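Local atomic coordinates of D-alanine--D-alanine ligase (Acinetobacter baumannii ACICU, PDB entry 5D8D), a protein that joins two D-alanine molecules into D-alanyl-D-alanine at the cost of ATP, a step of peptidoglycan synthesis in cell wall formation. Residues Leu112-Thr124 / Ile163-Lys177. Residues are numbered along the deposited sequence; the frame is centred on the assembly and turned at random.
Sequences LPTAPYRIITKET and IEKATQHDAVVMAEK
The antiparallel sheet of the central domain of this ATP-grasp enzyme gains its outer strand here, as Tyr117, Arg118 and Ile119 pair with Glu176, Ala175 and Met174. Arg118 and Ala175 form a hydrogen-bonded pair. Arg118 N gives to Ala175 O at 2.8 Å, and Ala175 N returns to Arg118 O. Lys177 N bonds to Pro116 O at 2.9 Å. Ile120 N adds a bond to Val173 O at 3.0 Å. Strand 137-141 borders 173-177 on its other edge.

Tyr117, Ile119, Met174 and Glu176 share one face of the sheet. Met174 bends at chi2 and chi3, which brings its methyl CE back against the Tyr117 ring. Met174 CE lies 3.4 Å from Tyr117 CD2, oblique to the ring. Helix 100-108 touches Met174 as well, through Val101 and Lys104. Beside Tyr117, the stem of Glu176 packs its CG on Ala115 CB at 3.9 Å. Glu176 OE1 makes a salt bridge to Lys104 NZ, and OE2 one to Lys140 NZ. The strand 173-177 falls within the predicted ATP-binding region, and the Glu176 side chain is about 8 Å from that of Glu268, a predicted magnesium ligand.

On the opposite face, Ile120 spans strand and helix. Its CG2 lies against the backbone of the partner strand, at Val173 O and Ala175 N. CG1 is anti to the backbone N (chi1 170°) and carries CD1 to the helix 159-169. There Ile120 CD1 meets Ile163 CD1 tip to tip, a tight 3.4 Å. Past the strand, the bent Lys122 side chain runs past Ile163 in the opposite direction, its NZ beside Ile163 CG2. Lys122 NZ makes a long salt bridge to Glu164 OE2, 3.6 Å away.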
ATOM      1  N   LEU A 112       1.162 -19.003   1.490  1.00 54.57           N
ATOM      2  CA  LEU A 112      -0.280 -19.118   1.682  1.00 49.47           C
ATOM      3  C   LEU A 112      -0.840 -19.397   0.287  1.00 50.36           C
ATOM      4  O   LEU A 112      -0.413 -18.767  -0.695  1.00 57.49           O
ATOM      5  CB  LEU A 112      -0.857 -17.812   2.273  1.00 48.58           C
ATOM      6  CG  LEU A 112      -1.114 -17.668   3.782  1.00 50.93           C
ATOM      7  CD1 LEU A 112      -0.228 -18.528   4.670  1.00 59.22           C
ATOM      8  CD2 LEU A 112      -0.997 -16.232   4.225  1.00 50.96           C
ATOM      9  N   PRO A 113      -1.794 -20.326   0.181  1.00 49.32           N
ATOM     10  CA  PRO A 113      -2.278 -20.712  -1.146  1.00 50.06           C
ATOM     11  C   PRO A 113      -3.238 -19.713  -1.791  1.00 47.40           C
ATOM     12  O   PRO A 113      -4.136 -19.202  -1.136  1.00 49.51           O
ATOM     13  CB  PRO A 113      -3.006 -22.017  -0.867  1.00 48.20           C
ATOM     14  CG  PRO A 113      -3.567 -21.818   0.512  1.00 50.10           C
ATOM     15  CD  PRO A 113      -2.569 -20.969   1.256  1.00 48.51           C
ATOM     16  N   THR A 114      -3.055 -19.494  -3.080  1.00 47.07           N
ATOM     17  CA  THR A 114      -3.880 -18.601  -3.845  1.00 48.71           C
ATOM     18  C   THR A 114      -3.730 -19.013  -5.303  1.00 47.97           C
ATOM     19  O   THR A 114      -2.730 -19.623  -5.665  1.00 46.67           O
ATOM     20  CB  THR A 114      -3.458 -17.136  -3.605  1.00 54.18           C
ATOM     21  OG1 THR A 114      -4.365 -16.265  -4.269  1.00 64.14           O
ATOM     22  CG2 THR A 114      -2.064 -16.847  -4.114  1.00 55.16           C
ATOM     23  N   ALA A 115      -4.726 -18.737  -6.140  1.00 49.67           N
ATOM     24  CA  ALA A 115      -4.702 -19.267  -7.499  1.00 51.05           C
ATOM     25  C   ALA A 115      -3.669 -18.553  -8.378  1.00 57.95           C
ATOM     26  O   ALA A 115      -3.526 -17.324  -8.298  1.00 56.79           O
ATOM     27  CB  ALA A 115      -6.084 -19.197  -8.139  1.00 50.49           C
ATOM     28  N   PRO A 116      -2.949 -19.315  -9.229  1.00 65.50           N
ATOM     29  CA  PRO A 116      -2.123 -18.647 -10.242  1.00 64.37           C
ATOM     30  C   PRO A 116      -2.926 -17.602 -11.022  1.00 64.86           C
ATOM     31  O   PRO A 116      -4.177 -17.726 -11.162  1.00 57.66           O
ATOM     32  CB  PRO A 116      -1.694 -19.795 -11.166  1.00 64.76           C
ATOM     33  CG  PRO A 116      -1.751 -21.019 -10.306  1.00 67.84           C
ATOM     34  CD  PRO A 116      -2.852 -20.791  -9.312  1.00 64.53           C
ATOM     35  N   TYR A 117      -2.216 -16.584 -11.512  1.00 58.58           N
ATOM     36  CA  TYR A 117      -2.838 -15.520 -12.286  1.00 59.16           C
ATOM     37  C   TYR A 117      -1.835 -14.939 -13.276  1.00 61.84           C
ATOM     38  O   TYR A 117      -0.658 -15.268 -13.218  1.00 68.35           O
ATOM     39  CB  TYR A 117      -3.323 -14.414 -11.331  1.00 61.54           C
ATOM     40  CG  TYR A 117      -2.167 -13.787 -10.598  1.00 61.07           C
ATOM     41  CD1 TYR A 117      -1.642 -14.392  -9.448  1.00 61.63           C
ATOM     42  CD2 TYR A 117      -1.552 -12.618 -11.091  1.00 60.70           C
ATOM     43  CE1 TYR A 117      -0.543 -13.853  -8.798  1.00 68.76           C
ATOM     44  CE2 TYR A 117      -0.445 -12.067 -10.450  1.00 65.48           C
ATOM     45  CZ  TYR A 117       0.055 -12.680  -9.302  1.00 70.24           C
ATOM     46  OH  TYR A 117       1.139 -12.140  -8.647  1.00 67.75           O
ATOM     47  N   ARG A 118      -2.301 -14.048 -14.147  1.00 62.41           N
ATOM     48  CA  ARG A 118      -1.440 -13.292 -15.049  1.00 67.43           C
ATOM     49  C   ARG A 118      -2.023 -11.900 -15.332  1.00 69.73           C
ATOM     50  O   ARG A 118      -3.199 -11.761 -15.697  1.00 73.13           O
ATOM     51  CB  ARG A 118      -1.237 -14.053 -16.381  1.00 71.51           C
ATOM     52  CG  ARG A 118      -0.356 -15.306 -16.324  1.00 75.84           C
ATOM     53  CD  ARG A 118       1.109 -15.048 -15.930  1.00 78.39           C
ATOM     54  NE  ARG A 118       1.601 -16.036 -14.958  1.00 87.40           N
ATOM     55  CZ  ARG A 118       2.119 -17.243 -15.231  1.00 95.09           C
ATOM     56  NH1 ARG A 118       2.265 -17.688 -16.478  1.00 92.36           N
ATOM     57  NH2 ARG A 118       2.513 -18.028 -14.226  1.00 98.95           N
ATOM     58  N   ILE A 119      -1.186 -10.874 -15.201  1.00 74.59           N
ATOM     59  CA  ILE A 119      -1.611  -9.493 -15.457  1.00 76.10           C
ATOM     60  C   ILE A 119      -1.679  -9.373 -16.977  1.00 77.31           C
ATOM     61  O   ILE A 119      -0.784  -9.880 -17.688  1.00 67.86           O
ATOM     62  CB  ILE A 119      -0.646  -8.439 -14.825  1.00 78.15           C
ATOM     63  CG1 ILE A 119      -0.452  -8.680 -13.310  1.00 75.72           C
ATOM     64  CG2 ILE A 119      -1.182  -7.028 -15.033  1.00 79.19           C
ATOM     65  CD1 ILE A 119       0.826  -8.111 -12.711  1.00 77.18           C
ATOM     66  N   ILE A 120      -2.737  -8.723 -17.463  1.00 83.12           N
ATOM     67  CA  ILE A 120      -3.058  -8.683 -18.906  1.00 98.67           C
ATOM     68  C   ILE A 120      -3.403  -7.245 -19.383  1.00103.44           C
ATOM     69  O   ILE A 120      -4.400  -6.665 -18.943  1.00101.08           O
ATOM     70  CB  ILE A 120      -4.140  -9.756 -19.246  1.00104.50           C
ATOM     71  CG1 ILE A 120      -4.684  -9.596 -20.683  1.00112.80           C
ATOM     72  CG2 ILE A 120      -5.239  -9.806 -18.185  1.00104.39           C
ATOM     73  CD1 ILE A 120      -5.958  -8.784 -20.849  1.00113.67           C
ATOM     74  N   THR A 121      -2.548  -6.715 -20.252  1.00112.31           N
ATOM     75  CA  THR A 121      -2.567  -5.313 -20.638  1.00118.62           C
ATOM     76  C   THR A 121      -2.312  -5.053 -22.136  1.00126.55           C
ATOM     77  O   THR A 121      -1.289  -4.467 -22.512  1.00136.72           O
ATOM     78  CB  THR A 121      -1.506  -4.542 -19.828  1.00115.69           C
ATOM     79  OG1 THR A 121      -0.233  -4.735 -20.441  1.00112.51           O
ATOM     80  CG2 THR A 121      -1.422  -5.047 -18.416  1.00121.68           C
ATOM     81  N   LYS A 122      -3.203  -5.503 -23.005  1.00128.45           N
ATOM     82  CA  LYS A 122      -3.070  -5.165 -24.420  1.00128.89           C
ATOM     83  C   LYS A 122      -1.832  -5.828 -25.039  1.00129.06           C
ATOM     84  O   LYS A 122      -1.917  -6.585 -25.995  1.00111.76           O
ATOM     85  CB  LYS A 122      -3.032  -3.655 -24.602  1.00122.19           C
ATOM     86  CG  LYS A 122      -4.256  -3.100 -25.302  1.00121.70           C
ATOM     87  CD  LYS A 122      -5.537  -3.392 -24.541  1.00122.22           C
ATOM     88  CE  LYS A 122      -6.032  -4.815 -24.749  1.00117.25           C
ATOM     89  NZ  LYS A 122      -7.399  -5.019 -24.202  1.00109.91           N
ATOM     90  N   GLU A 123      -0.676  -5.519 -24.468  1.00131.70           N
ATOM     91  CA  GLU A 123       0.602  -6.060 -24.911  1.00129.36           C
ATOM     92  C   GLU A 123       0.784  -7.553 -24.702  1.00127.57           C
ATOM     93  O   GLU A 123       1.623  -8.169 -25.344  1.00101.16           O
ATOM     94  CB  GLU A 123       1.752  -5.336 -24.242  1.00130.11           C
ATOM     95  CG  GLU A 123       3.093  -5.873 -24.687  1.00133.85           C
ATOM     96  CD  GLU A 123       3.896  -4.840 -25.443  1.00136.85           C
ATOM     97  OE1 GLU A 123       3.997  -4.947 -26.684  1.00141.21           O
ATOM     98  OE2 GLU A 123       4.422  -3.916 -24.797  1.00133.35           O
ATOM     99  N   THR A 124       0.075  -8.100 -23.722  1.00136.77           N
ATOM    100  CA  THR A 124       0.219  -9.499 -23.340  1.00137.79           C
ATOM    101  C   THR A 124      -0.328 -10.449 -24.385  1.00124.74           C
ATOM    102  O   THR A 124      -1.306 -10.121 -25.048  1.00113.19           O
ATOM    103  CB  THR A 124      -0.480  -9.782 -21.998  1.00144.06           C
ATOM    104  OG1 THR A 124      -1.872  -9.995 -22.218  1.00134.84           O
ATOM    105  CG2 THR A 124      -0.310  -8.613 -21.037  1.00142.62           C
ATOM    106  N   ILE A 163     -12.475  -8.741 -21.240  1.00 92.21           N
ATOM    107  CA  ILE A 163     -11.392  -7.756 -21.025  1.00 98.76           C
ATOM    108  C   ILE A 163     -11.887  -6.295 -21.135  1.00 99.26           C
ATOM    109  O   ILE A 163     -11.305  -5.416 -20.493  1.00 99.87           O
ATOM    110  CB  ILE A 163     -10.147  -8.047 -21.929  1.00 92.03           C
ATOM    111  CG1 ILE A 163      -9.494  -9.380 -21.501  1.00 94.25           C
ATOM    112  CG2 ILE A 163      -9.124  -6.918 -21.854  1.00 89.18           C
ATOM    113  CD1 ILE A 163      -8.611 -10.047 -22.539  1.00 92.12           C
ATOM    114  N   GLU A 164     -12.954  -6.051 -21.910  1.00 96.15           N
ATOM    115  CA  GLU A 164     -13.627  -4.730 -21.950  1.00108.41           C
ATOM    116  C   GLU A 164     -14.691  -4.516 -20.843  1.00104.08           C
ATOM    117  O   GLU A 164     -15.027  -3.366 -20.540  1.00 99.76           O
ATOM    118  CB  GLU A 164     -14.235  -4.427 -23.341  1.00112.86           C
ATOM    119  CG  GLU A 164     -13.301  -4.638 -24.532  1.00118.71           C
ATOM    120  CD  GLU A 164     -11.837  -4.336 -24.233  1.00123.10           C
ATOM    121  OE1 GLU A 164     -11.534  -3.191 -23.827  1.00132.40           O
ATOM    122  OE2 GLU A 164     -10.993  -5.249 -24.393  1.00121.60           O
ATOM    123  N   LYS A 165     -15.227  -5.599 -20.266  1.00100.80           N
ATOM    124  CA  LYS A 165     -15.999  -5.521 -19.001  1.00110.11           C
ATOM    125  C   LYS A 165     -15.134  -4.898 -17.886  1.00103.11           C
ATOM    126  O   LYS A 165     -15.524  -3.902 -17.260  1.00 96.31           O
ATOM    127  CB  LYS A 165     -16.530  -6.915 -18.549  1.00119.42           C
ATOM    128  CG  LYS A 165     -18.041  -7.151 -18.663  1.00117.93           C
ATOM    129  CD  LYS A 165     -18.784  -7.021 -17.331  1.00121.81           C
ATOM    130  CE  LYS A 165     -18.805  -5.584 -16.808  1.00131.16           C
ATOM    131  NZ  LYS A 165     -19.517  -4.611 -17.691  1.00131.29           N
ATOM    132  N   ALA A 166     -13.957  -5.493 -17.673  1.00103.09           N
ATOM    133  CA  ALA A 166     -12.991  -5.053 -16.650  1.00100.22           C
ATOM    134  C   ALA A 166     -12.269  -3.727 -16.983  1.00 93.98           C
ATOM    135  O   ALA A 166     -11.893  -2.997 -16.067  1.00 89.66           O
ATOM    136  CB  ALA A 166     -11.972  -6.166 -16.377  1.00 97.13           C
ATOM    137  N   THR A 167     -12.074  -3.430 -18.274  1.00 95.75           N
ATOM    138  CA  THR A 167     -11.359  -2.214 -18.726  1.00 98.55           C
ATOM    139  C   THR A 167     -12.140  -0.918 -18.449  1.00 97.93           C
ATOM    140  O   THR A 167     -11.518   0.140 -18.350  1.00 96.49           O
ATOM    141  CB  THR A 167     -10.906  -2.318 -20.221  1.00100.28           C
ATOM    142  OG1 THR A 167      -9.928  -3.361 -20.344  1.00 98.59           O
ATOM    143  CG2 THR A 167     -10.295  -1.000 -20.768  1.00 98.58           C
ATOM    144  N   GLN A 168     -13.474  -1.000 -18.322  1.00100.62           N
ATOM    145  CA  GLN A 168     -14.297   0.132 -17.821  1.00113.75           C
ATOM    146  C   GLN A 168     -13.842   0.555 -16.414  1.00124.43           C
ATOM    147  O   GLN A 168     -13.582   1.739 -16.162  1.00128.43           O
ATOM    148  CB  GLN A 168     -15.810  -0.221 -17.826  1.00113.63           C
ATOM    149  CG  GLN A 168     -16.766   0.686 -17.007  1.00116.20           C
ATOM    150  CD  GLN A 168     -17.355   1.889 -17.762  1.00112.65           C
ATOM    151  OE1 GLN A 168     -17.778   1.778 -18.910  1.00115.32           O
ATOM    152  NE2 GLN A 168     -17.418   3.035 -17.092  1.00107.33           N
ATOM    153  N   HIS A 169     -13.740  -0.432 -15.520  1.00130.83           N
ATOM    154  CA  HIS A 169     -13.413  -0.212 -14.099  1.00123.03           C
ATOM    155  C   HIS A 169     -11.907  -0.069 -13.799  1.00117.39           C
ATOM    156  O   HIS A 169     -11.554   0.362 -12.693  1.00104.53           O
ATOM    157  CB  HIS A 169     -13.978  -1.358 -13.235  1.00123.80           C
ATOM    158  CG  HIS A 169     -15.449  -1.598 -13.416  1.00120.62           C
ATOM    159  ND1 HIS A 169     -15.944  -2.680 -14.113  1.00117.79           N
ATOM    160  CD2 HIS A 169     -16.530  -0.891 -13.005  1.00116.30           C
ATOM    161  CE1 HIS A 169     -17.264  -2.631 -14.121  1.00116.95           C
ATOM    162  NE2 HIS A 169     -17.645  -1.556 -13.453  1.00116.56           N
ATOM    163  N   ASP A 170     -11.033  -0.424 -14.758  1.00111.75           N
ATOM    164  CA  ASP A 170      -9.581  -0.529 -14.502  1.00103.19           C
ATOM    165  C   ASP A 170      -8.714  -0.581 -15.780  1.00 96.31           C
ATOM    166  O   ASP A 170      -8.960  -1.391 -16.660  1.00 90.09           O
ATOM    167  CB  ASP A 170      -9.325  -1.805 -13.691  1.00 99.47           C
ATOM    168  CG  ASP A 170      -8.546  -1.552 -12.422  1.00 94.73           C
ATOM    169  OD1 ASP A 170      -7.414  -1.020 -12.489  1.00 91.78           O
ATOM    170  OD2 ASP A 170      -9.075  -1.919 -11.353  1.00 97.42           O
ATOM    171  N   ALA A 171      -7.693   0.270 -15.863  1.00 92.88           N
ATOM    172  CA  ALA A 171      -6.648   0.125 -16.886  1.00 88.12           C
ATOM    173  C   ALA A 171      -5.925  -1.221 -16.739  1.00 89.21           C
ATOM    174  O   ALA A 171      -5.613  -1.869 -17.741  1.00 77.56           O
ATOM    175  CB  ALA A 171      -5.639   1.263 -16.788  1.00 84.63           C
ATOM    176  N   VAL A 172      -5.678  -1.633 -15.487  1.00 96.76           N
ATOM    177  CA  VAL A 172      -4.987  -2.906 -15.168  1.00 93.09           C
ATOM    178  C   VAL A 172      -5.980  -4.029 -14.712  1.00 85.57           C
ATOM    179  O   VAL A 172      -6.856  -3.825 -13.857  1.00 75.44           O
ATOM    180  CB  VAL A 172      -3.772  -2.678 -14.205  1.00 93.50           C
ATOM    181  CG1 VAL A 172      -4.172  -1.962 -12.911  1.00 94.85           C
ATOM    182  CG2 VAL A 172      -3.035  -3.989 -13.929  1.00 93.39           C
ATOM    183  N   VAL A 173      -5.835  -5.208 -15.325  1.00 83.91           N
ATOM    184  CA  VAL A 173      -6.798  -6.333 -15.231  1.00 77.12           C
ATOM    185  C   VAL A 173      -5.976  -7.628 -15.028  1.00 77.35           C
ATOM    186  O   VAL A 173      -4.850  -7.739 -15.553  1.00 70.56           O
ATOM    187  CB  VAL A 173      -7.680  -6.388 -16.515  1.00 74.04           C
ATOM    188  CG1 VAL A 173      -8.516  -7.651 -16.595  1.00 75.00           C
ATOM    189  CG2 VAL A 173      -8.588  -5.163 -16.611  1.00 72.24           C
ATOM    190  N   MET A 174      -6.500  -8.575 -14.232  1.00 80.89           N
ATOM    191  CA  MET A 174      -5.846  -9.908 -14.041  1.00 78.67           C
ATOM    192  C   MET A 174      -6.719 -11.059 -14.518  1.00 75.18           C
ATOM    193  O   MET A 174      -7.915 -11.091 -14.240  1.00 75.32           O
ATOM    194  CB  MET A 174      -5.409 -10.186 -12.591  1.00 72.22           C
ATOM    195  CG  MET A 174      -6.466 -10.057 -11.498  1.00 77.45           C
ATOM    196  SD  MET A 174      -6.296 -11.197 -10.082  1.00 79.86           S
ATOM    197  CE  MET A 174      -4.522 -11.390  -9.898  1.00 78.36           C
ATOM    198  N   ALA A 175      -6.109 -11.982 -15.259  1.00 75.88           N
ATOM    199  CA  ALA A 175      -6.721 -13.275 -15.547  1.00 75.86           C
ATOM    200  C   ALA A 175      -6.227 -14.252 -14.481  1.00 71.87           C
ATOM    201  O   ALA A 175      -5.032 -14.506 -14.388  1.00 75.44           O
ATOM    202  CB  ALA A 175      -6.358 -13.757 -16.946  1.00 75.40           C
ATOM    203  N   GLU A 176      -7.150 -14.783 -13.682  1.00 70.14           N
ATOM    204  CA  GLU A 176      -6.844 -15.751 -12.630  1.00 71.10           C
ATOM    205  C   GLU A 176      -7.369 -17.141 -13.063  1.00 75.36           C
ATOM    206  O   GLU A 176      -8.476 -17.240 -13.639  1.00 67.68           O
ATOM    207  CB  GLU A 176      -7.523 -15.276 -11.341  1.00 70.92           C
ATOM    208  CG  GLU A 176      -7.203 -16.046 -10.057  1.00 71.95           C
ATOM    209  CD  GLU A 176      -8.032 -15.572  -8.847  1.00 74.25           C
ATOM    210  OE1 GLU A 176      -7.505 -15.603  -7.717  1.00 64.08           O
ATOM    211  OE2 GLU A 176      -9.216 -15.168  -9.013  1.00 74.71           O
ATOM    212  N   LYS A 177      -6.585 -18.195 -12.790  1.00 74.14           N
ATOM    213  CA  LYS A 177      -7.004 -19.604 -13.010  1.00 73.76           C
ATOM    214  C   LYS A 177      -8.322 -19.936 -12.309  1.00 73.78           C
ATOM    215  O   LYS A 177      -8.404 -19.766 -11.102  1.00 72.42           O
ATOM    216  CB  LYS A 177      -5.922 -20.550 -12.477  1.00 75.79           C
ATOM    217  CG  LYS A 177      -6.283 -22.028 -12.450  1.00 78.81           C
ATOM    218  CD  LYS A 177      -5.046 -22.914 -12.305  1.00 85.95           C
ATOM    219  CE  LYS A 177      -5.356 -24.295 -11.712  1.00 87.06           C
ATOM    220  NZ  LYS A 177      -4.902 -25.384 -12.623  1.00 87.14           N
TER